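Local coordinates for NOL1/NOP2/sun family protein (Enterococcus faecium, PDB 3M4X) that probably methylates cytosine at C5 in ribosomal RNA, with S-adenosylmethionine as the likely methyl donor, at residues Asp177-Gly189 and Pro206-Ala220. Numbering follows the deposited sequence.
Sequences DRIVVDAPCSGEG and PLYCQKRQQEILSSA
Val181 points toward the helix 206-220 and divides its two methyls among three residues: CG1 meets Ile216 CG2 at 4.0 Å, while CG2 spans to Leu217 CD2 and to Ala220 CB, one turn farther on, at 4.0 Å from the latter. These apolar contacts bind the buried end of an antiparallel pair, in which the axes of strand and helix run 10.2 Å apart at 169°. Ile179 extends the packing by one more step, its CD1 resting against the carbonyl oxygen of Ala220. Two residues on from Val181, Ala183 CB presses on the aliphatic CG of Gln213 at 3.6 Å. Ile216 serves a second partner: extended past CG1 (chi2 175°), it brings CD1 up against CD of the Pro184 ring, where the 3.5 Å approach is tighter than usual for two carbons.

The same proline marks the change to a looser, open margin. Its CG lies 4.1 Å from Arg212 NH1, but that arginine is exposed and poorly ordered, and the two side chains merely cross at about a right angle. A separate, closer contact is made by Cys209, whose SG lies against the backbone, 3.5 Å from Ser186 N. Pro206 CG only grazes Glu188 OE2 at 4.2 Å; that carboxylate oxygen is hydrogen-bonded to Trp201, and Ser186 OG to Glu241.

The loop carries the Asp-Ala-Pro-Cys sequence characteristic of motif IV in RNA cytosine-C5 methyltransferases. Strand 176-182, helix 205-222 and the adjacent parallel strand 228-234 form a beta-alpha-beta crossover of the Rossmann-like methyltransferase domain. The helix lies between helix 165-172, which meets Ile216 through Pro165, and helix 243-252, whose Ile245 touches Gln213 and Leu217, while Leu230 and Tyr232 of strand 228-234 flank Val181 and Ala183.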
ATOM      1  N   ASP A 177      -4.036   9.017  13.677  1.00 26.61           N
ATOM      2  CA  ASP A 177      -2.943   8.590  14.549  1.00 31.56           C
ATOM      3  C   ASP A 177      -1.599   8.617  13.843  1.00 28.21           C
ATOM      4  O   ASP A 177      -0.559   8.751  14.470  1.00 24.63           O
ATOM      5  CB  ASP A 177      -3.177   7.156  15.020  1.00 34.84           C
ATOM      6  CG  ASP A 177      -4.370   7.033  15.908  1.00 31.16           C
ATOM      7  OD1 ASP A 177      -4.274   7.513  17.052  1.00 37.40           O
ATOM      8  OD2 ASP A 177      -5.399   6.464  15.466  1.00 33.31           O
ATOM      9  N   ARG A 178      -1.617   8.473  12.532  1.00 31.25           N
ATOM     10  CA  ARG A 178      -0.395   8.141  11.838  1.00 32.65           C
ATOM     11  C   ARG A 178      -0.520   8.539  10.393  1.00 29.51           C
ATOM     12  O   ARG A 178      -1.533   8.251   9.748  1.00 28.38           O
ATOM     13  CB  ARG A 178      -0.178   6.636  11.948  1.00 30.45           C
ATOM     14  CG  ARG A 178       1.183   6.096  11.546  1.00 29.57           C
ATOM     15  CD  ARG A 178       1.403   4.772  12.324  1.00 27.57           C
ATOM     16  NE  ARG A 178       2.589   4.891  13.145  1.00 39.70           N
ATOM     17  CZ  ARG A 178       2.601   4.952  14.465  1.00 42.99           C
ATOM     18  NH1 ARG A 178       1.486   4.876  15.159  1.00 39.35           N
ATOM     19  NH2 ARG A 178       3.754   5.079  15.085  1.00 56.95           N
ATOM     20  N   ILE A 179       0.494   9.235   9.891  1.00 29.10           N
ATOM     21  CA  ILE A 179       0.489   9.647   8.498  1.00 32.64           C
ATOM     22  C   ILE A 179       1.823   9.358   7.826  1.00 30.74           C
ATOM     23  O   ILE A 179       2.883   9.693   8.346  1.00 32.64           O
ATOM     24  CB  ILE A 179       0.141  11.148   8.343  1.00 31.05           C
ATOM     25  CG1 ILE A 179      -1.216  11.468   8.981  1.00 30.18           C
ATOM     26  CG2 ILE A 179       0.165  11.554   6.865  1.00 30.26           C
ATOM     27  CD1 ILE A 179      -1.620  12.951   8.860  1.00 29.12           C
ATOM     28  N   VAL A 180       1.753   8.741   6.658  1.00 28.07           N
ATOM     29  CA  VAL A 180       2.931   8.441   5.886  1.00 21.55           C
ATOM     30  C   VAL A 180       2.936   9.318   4.650  1.00 31.74           C
ATOM     31  O   VAL A 180       1.999   9.299   3.841  1.00 31.82           O
ATOM     32  CB  VAL A 180       2.961   6.970   5.461  1.00 25.99           C
ATOM     33  CG1 VAL A 180       4.126   6.710   4.529  1.00 28.73           C
ATOM     34  CG2 VAL A 180       3.017   6.075   6.685  1.00 29.74           C
ATOM     35  N   VAL A 181       4.008  10.087   4.519  1.00 33.92           N
ATOM     36  CA  VAL A 181       4.223  10.963   3.386  1.00 36.45           C
ATOM     37  C   VAL A 181       5.473  10.509   2.630  1.00 36.78           C
ATOM     38  O   VAL A 181       6.600  10.842   3.003  1.00 31.43           O
ATOM     39  CB  VAL A 181       4.435  12.413   3.852  1.00 33.60           C
ATOM     40  CG1 VAL A 181       4.596  13.347   2.646  1.00 34.52           C
ATOM     41  CG2 VAL A 181       3.280  12.858   4.733  1.00 28.81           C
ATOM     42  N   ASP A 182       5.263   9.725   1.584  1.00 40.14           N
ATOM     43  CA  ASP A 182       6.337   9.339   0.681  1.00 37.77           C
ATOM     44  C   ASP A 182       6.315  10.392  -0.422  1.00 36.24           C
ATOM     45  O   ASP A 182       5.621  10.261  -1.415  1.00 37.06           O
ATOM     46  CB  ASP A 182       6.060   7.930   0.159  1.00 44.04           C
ATOM     47  CG  ASP A 182       7.027   7.486  -0.922  1.00 45.63           C
ATOM     48  OD1 ASP A 182       8.246   7.764  -0.834  1.00 43.70           O
ATOM     49  OD2 ASP A 182       6.541   6.833  -1.867  1.00 48.44           O
ATOM     50  N   ALA A 183       7.060  11.469  -0.206  1.00 39.61           N
ATOM     51  CA  ALA A 183       6.903  12.691  -0.985  1.00 37.41           C
ATOM     52  C   ALA A 183       7.463  12.610  -2.387  1.00 38.15           C
ATOM     53  O   ALA A 183       8.521  12.021  -2.603  1.00 39.33           O
ATOM     54  CB  ALA A 183       7.536  13.858  -0.250  1.00 42.82           C
ATOM     55  N   PRO A 184       6.761  13.223  -3.348  1.00 39.08           N
ATOM     56  CA  PRO A 184       7.376  13.367  -4.669  1.00 44.35           C
ATOM     57  C   PRO A 184       8.703  14.047  -4.441  1.00 41.25           C
ATOM     58  O   PRO A 184       8.777  14.988  -3.635  1.00 42.81           O
ATOM     59  CB  PRO A 184       6.429  14.325  -5.409  1.00 47.87           C
ATOM     60  CG  PRO A 184       5.137  14.292  -4.634  1.00 41.26           C
ATOM     61  CD  PRO A 184       5.522  14.005  -3.211  1.00 39.63           C
ATOM     62  N   CYS A 185       9.744  13.574  -5.111  1.00 41.66           N
ATOM     63  CA  CYS A 185      11.089  14.083  -4.861  1.00 36.94           C
ATOM     64  C   CYS A 185      11.930  14.019  -6.142  1.00 42.76           C
ATOM     65  O   CYS A 185      11.438  13.575  -7.181  1.00 46.82           O
ATOM     66  CB  CYS A 185      11.724  13.281  -3.724  1.00 27.98           C
ATOM     67  SG  CYS A 185      11.371  11.503  -3.788  1.00250.40           S
ATOM     68  N   SER A 186      13.192  14.446  -6.076  1.00 42.68           N
ATOM     69  CA  SER A 186      14.023  14.544  -7.287  1.00 43.21           C
ATOM     70  C   SER A 186      14.370  13.198  -7.931  1.00 48.89           C
ATOM     71  O   SER A 186      14.729  13.143  -9.112  1.00 58.03           O
ATOM     72  CB  SER A 186      15.281  15.400  -7.057  1.00 40.83           C
ATOM     73  OG  SER A 186      15.970  15.040  -5.871  1.00 40.55           O
ATOM     74  N   GLY A 187      14.257  12.120  -7.163  1.00 50.72           N
ATOM     75  CA  GLY A 187      14.366  10.780  -7.722  1.00 50.51           C
ATOM     76  C   GLY A 187      15.770  10.317  -8.069  1.00 49.17           C
ATOM     77  O   GLY A 187      15.977   9.606  -9.052  1.00 53.59           O
ATOM     78  N   GLU A 188      16.743  10.713  -7.257  1.00 48.34           N
ATOM     79  CA  GLU A 188      18.117  10.304  -7.488  1.00 46.86           C
ATOM     80  C   GLU A 188      18.321   8.865  -7.050  1.00 44.98           C
ATOM     81  O   GLU A 188      19.309   8.230  -7.413  1.00 45.90           O
ATOM     82  CB  GLU A 188      19.081  11.242  -6.770  1.00 43.50           C
ATOM     83  CG  GLU A 188      18.827  12.696  -7.085  1.00 46.32           C
ATOM     84  CD  GLU A 188      19.524  13.623  -6.110  1.00 52.50           C
ATOM     85  OE1 GLU A 188      20.094  13.116  -5.120  1.00 51.19           O
ATOM     86  OE2 GLU A 188      19.509  14.852  -6.335  1.00 61.35           O
ATOM     87  N   GLY A 189      17.366   8.356  -6.279  1.00 46.53           N
ATOM     88  CA  GLY A 189      17.363   6.964  -5.864  1.00 40.41           C
ATOM     89  C   GLY A 189      16.742   6.091  -6.928  1.00 42.64           C
ATOM     90  O   GLY A 189      16.731   4.863  -6.807  1.00 42.80           O
ATOM     91  N   PRO A 206      16.278  19.596  -6.738  1.00 53.62           N
ATOM     92  CA  PRO A 206      16.158  19.422  -5.290  1.00 50.56           C
ATOM     93  C   PRO A 206      15.367  20.536  -4.613  1.00 54.41           C
ATOM     94  O   PRO A 206      14.480  20.239  -3.805  1.00 52.95           O
ATOM     95  CB  PRO A 206      17.612  19.409  -4.823  1.00 43.81           C
ATOM     96  CG  PRO A 206      18.355  18.839  -6.003  1.00 44.22           C
ATOM     97  CD  PRO A 206      17.668  19.426  -7.201  1.00 49.50           C
ATOM     98  N   LEU A 207      15.675  21.789  -4.937  1.00 55.39           N
ATOM     99  CA  LEU A 207      15.013  22.927  -4.299  1.00 53.53           C
ATOM    100  C   LEU A 207      13.565  23.072  -4.759  1.00 47.99           C
ATOM    101  O   LEU A 207      12.693  23.419  -3.972  1.00 48.73           O
ATOM    102  CB  LEU A 207      15.785  24.226  -4.539  1.00 63.73           C
ATOM    103  CG  LEU A 207      17.059  24.492  -3.726  1.00 72.65           C
ATOM    104  CD1 LEU A 207      16.764  24.469  -2.228  1.00 70.97           C
ATOM    105  CD2 LEU A 207      18.168  23.502  -4.080  1.00 80.41           C
ATOM    106  N   TYR A 208      13.311  22.813  -6.035  1.00 45.63           N
ATOM    107  CA  TYR A 208      11.947  22.797  -6.546  1.00 45.43           C
ATOM    108  C   TYR A 208      11.109  21.767  -5.781  1.00 48.76           C
ATOM    109  O   TYR A 208       9.954  22.021  -5.413  1.00 46.37           O
ATOM    110  CB  TYR A 208      11.951  22.477  -8.040  1.00 48.53           C
ATOM    111  CG  TYR A 208      10.577  22.302  -8.645  1.00 64.65           C
ATOM    112  CD1 TYR A 208       9.949  23.348  -9.308  1.00 71.33           C
ATOM    113  CD2 TYR A 208       9.907  21.082  -8.557  1.00 75.65           C
ATOM    114  CE1 TYR A 208       8.686  23.189  -9.864  1.00 78.76           C
ATOM    115  CE2 TYR A 208       8.644  20.914  -9.107  1.00 80.33           C
ATOM    116  CZ  TYR A 208       8.036  21.970  -9.760  1.00 82.46           C
ATOM    117  OH  TYR A 208       6.782  21.807 -10.311  1.00 83.78           O
ATOM    118  N   CYS A 209      11.702  20.604  -5.538  1.00 48.81           N
ATOM    119  CA  CYS A 209      11.013  19.531  -4.839  1.00 50.02           C
ATOM    120  C   CYS A 209      10.869  19.859  -3.365  1.00 46.49           C
ATOM    121  O   CYS A 209       9.850  19.544  -2.757  1.00 44.95           O
ATOM    122  CB  CYS A 209      11.751  18.205  -5.024  1.00 52.90           C
ATOM    123  SG  CYS A 209      11.529  17.476  -6.659  1.00 52.48           S
ATOM    124  N   GLN A 210      11.890  20.495  -2.801  1.00 43.42           N
ATOM    125  CA  GLN A 210      11.845  20.950  -1.415  1.00 47.37           C
ATOM    126  C   GLN A 210      10.606  21.791  -1.126  1.00 46.24           C
ATOM    127  O   GLN A 210       9.900  21.542  -0.157  1.00 50.54           O
ATOM    128  CB  GLN A 210      13.100  21.751  -1.059  1.00 51.73           C
ATOM    129  CG  GLN A 210      13.157  22.168   0.395  1.00 49.03           C
ATOM    130  CD  GLN A 210      14.288  23.137   0.668  1.00 50.67           C
ATOM    131  OE1 GLN A 210      14.275  24.270   0.181  1.00 50.20           O
ATOM    132  NE2 GLN A 210      15.266  22.705   1.461  1.00 47.06           N
ATOM    133  N   LYS A 211      10.334  22.774  -1.973  1.00 48.16           N
ATOM    134  CA  LYS A 211       9.166  23.641  -1.777  1.00 49.15           C
ATOM    135  C   LYS A 211       7.855  22.859  -1.860  1.00 46.25           C
ATOM    136  O   LYS A 211       6.912  23.133  -1.119  1.00 51.35           O
ATOM    137  CB  LYS A 211       9.148  24.793  -2.795  1.00 45.04           C
ATOM    138  CG  LYS A 211      10.412  25.621  -2.810  1.00 62.57           C
ATOM    139  CD  LYS A 211      10.364  26.718  -3.888  1.00 72.66           C
ATOM    140  CE  LYS A 211      11.254  27.899  -3.511  1.00 75.39           C
ATOM    141  NZ  LYS A 211      11.193  28.993  -4.525  1.00 80.69           N
ATOM    142  N   ARG A 212       7.783  21.899  -2.774  1.00 42.01           N
ATOM    143  CA  ARG A 212       6.571  21.110  -2.903  1.00 49.40           C
ATOM    144  C   ARG A 212       6.411  20.214  -1.678  1.00 42.18           C
ATOM    145  O   ARG A 212       5.299  20.005  -1.177  1.00 41.80           O
ATOM    146  CB  ARG A 212       6.578  20.292  -4.194  1.00 67.09           C
ATOM    147  CG  ARG A 212       5.194  20.123  -4.819  1.00 83.57           C
ATOM    148  CD  ARG A 212       5.249  19.350  -6.139  1.00 98.90           C
ATOM    149  NE  ARG A 212       3.954  19.330  -6.824  1.00109.92           N
ATOM    150  CZ  ARG A 212       3.428  18.259  -7.419  1.00114.66           C
ATOM    151  NH1 ARG A 212       4.082  17.103  -7.420  1.00113.50           N
ATOM    152  NH2 ARG A 212       2.244  18.342  -8.015  1.00116.52           N
ATOM    153  N   GLN A 213       7.530  19.707  -1.180  1.00 33.22           N
ATOM    154  CA  GLN A 213       7.500  18.865   0.005  1.00 36.97           C
ATOM    155  C   GLN A 213       6.897  19.631   1.178  1.00 43.24           C
ATOM    156  O   GLN A 213       6.076  19.100   1.929  1.00 41.71           O
ATOM    157  CB  GLN A 213       8.905  18.333   0.328  1.00 32.29           C
ATOM    158  CG  GLN A 213       9.236  17.063  -0.449  1.00 36.43           C
ATOM    159  CD  GLN A 213      10.637  17.052  -1.028  1.00 39.79           C
ATOM    160  OE1 GLN A 213      10.896  16.404  -2.044  1.00 47.44           O
ATOM    161  NE2 GLN A 213      11.545  17.770  -0.392  1.00 32.64           N
ATOM    162  N   GLN A 214       7.295  20.891   1.308  1.00 43.11           N
ATOM    163  CA  GLN A 214       6.824  21.740   2.387  1.00 39.28           C
ATOM    164  C   GLN A 214       5.329  21.972   2.291  1.00 38.22           C
ATOM    165  O   GLN A 214       4.633  21.982   3.293  1.00 41.22           O
ATOM    166  CB  GLN A 214       7.576  23.071   2.365  1.00 40.04           C
ATOM    167  CG  GLN A 214       9.033  22.939   2.777  1.00 40.33           C
ATOM    168  CD  GLN A 214       9.818  24.237   2.619  1.00 44.35           C
ATOM    169  OE1 GLN A 214      10.869  24.415   3.229  1.00 42.16           O
ATOM    170  NE2 GLN A 214       9.308  25.141   1.797  1.00 42.93           N
ATOM    171  N   GLU A 215       4.834  22.153   1.076  1.00 41.44           N
ATOM    172  CA  GLU A 215       3.404  22.352   0.866  1.00 43.60           C
ATOM    173  C   GLU A 215       2.581  21.113   1.235  1.00 48.33           C
ATOM    174  O   GLU A 215       1.525  21.218   1.869  1.00 49.24           O
ATOM    175  CB  GLU A 215       3.135  22.759  -0.586  1.00 46.21           C
ATOM    176  CG  GLU A 215       3.650  24.153  -0.927  1.00 54.38           C
ATOM    177  CD  GLU A 215       4.106  24.286  -2.368  1.00 62.82           C
ATOM    178  OE1 GLU A 215       3.552  23.579  -3.238  1.00 61.08           O
ATOM    179  OE2 GLU A 215       5.018  25.103  -2.627  1.00 67.89           O
ATOM    180  N   ILE A 216       3.063  19.945   0.823  1.00 42.51           N
ATOM    181  CA  ILE A 216       2.388  18.704   1.115  1.00 34.30           C
ATOM    182  C   ILE A 216       2.345  18.500   2.625  1.00 31.07           C
ATOM    183  O   ILE A 216       1.289  18.195   3.188  1.00 31.97           O
ATOM    184  CB  ILE A 216       3.071  17.513   0.405  1.00 42.23           C
ATOM    185  CG1 ILE A 216       2.952  17.672  -1.110  1.00 40.96           C
ATOM    186  CG2 ILE A 216       2.444  16.181   0.830  1.00 42.97           C
ATOM    187  CD1 ILE A 216       3.691  16.624  -1.897  1.00 40.60           C
ATOM    188  N   LEU A 217       3.485  18.720   3.276  1.00 30.65           N
ATOM    189  CA  LEU A 217       3.631  18.528   4.720  1.00 25.82           C
ATOM    190  C   LEU A 217       2.852  19.508   5.574  1.00 29.14           C
ATOM    191  O   LEU A 217       2.495  19.194   6.709  1.00 30.20           O
ATOM    192  CB  LEU A 217       5.106  18.611   5.120  1.00 31.19           C
ATOM    193  CG  LEU A 217       5.981  17.411   4.780  1.00 35.33           C
ATOM    194  CD1 LEU A 217       7.428  17.795   5.006  1.00 32.80           C
ATOM    195  CD2 LEU A 217       5.573  16.212   5.655  1.00 25.38           C
ATOM    196  N   SER A 218       2.627  20.712   5.056  1.00 36.45           N
ATOM    197  CA  SER A 218       1.898  21.708   5.813  1.00 40.54           C
ATOM    198  C   SER A 218       0.430  21.297   5.878  1.00 44.62           C
ATOM    199  O   SER A 218      -0.274  21.593   6.849  1.00 45.63           O
ATOM    200  CB  SER A 218       2.082  23.109   5.214  1.00 46.78           C
ATOM    201  OG  SER A 218       1.535  23.198   3.909  1.00 51.78           O
ATOM    202  N   SER A 219      -0.027  20.590   4.849  1.00 38.87           N
ATOM    203  CA  SER A 219      -1.357  20.005   4.901  1.00 34.41           C
ATOM    204  C   SER A 219      -1.381  18.775   5.805  1.00 38.55           C
ATOM    205  O   SER A 219      -2.295  18.608   6.621  1.00 34.11           O
ATOM    206  CB  SER A 219      -1.845  19.651   3.504  1.00 40.99           C
ATOM    207  OG  SER A 219      -2.116  20.818   2.756  1.00 47.33           O
ATOM    208  N   ALA A 220      -0.370  17.918   5.660  1.00 38.95           N
ATOM    209  CA  ALA A 220      -0.311  16.665   6.410  1.00 29.12           C
ATOM    210  C   ALA A 220      -0.400  16.921   7.896  1.00 31.23           C
ATOM    211  O   ALA A 220      -1.194  16.291   8.600  1.00 36.86           O
ATOM    212  CB  ALA A 220       0.990  15.885   6.078  1.00 26.29           C
TER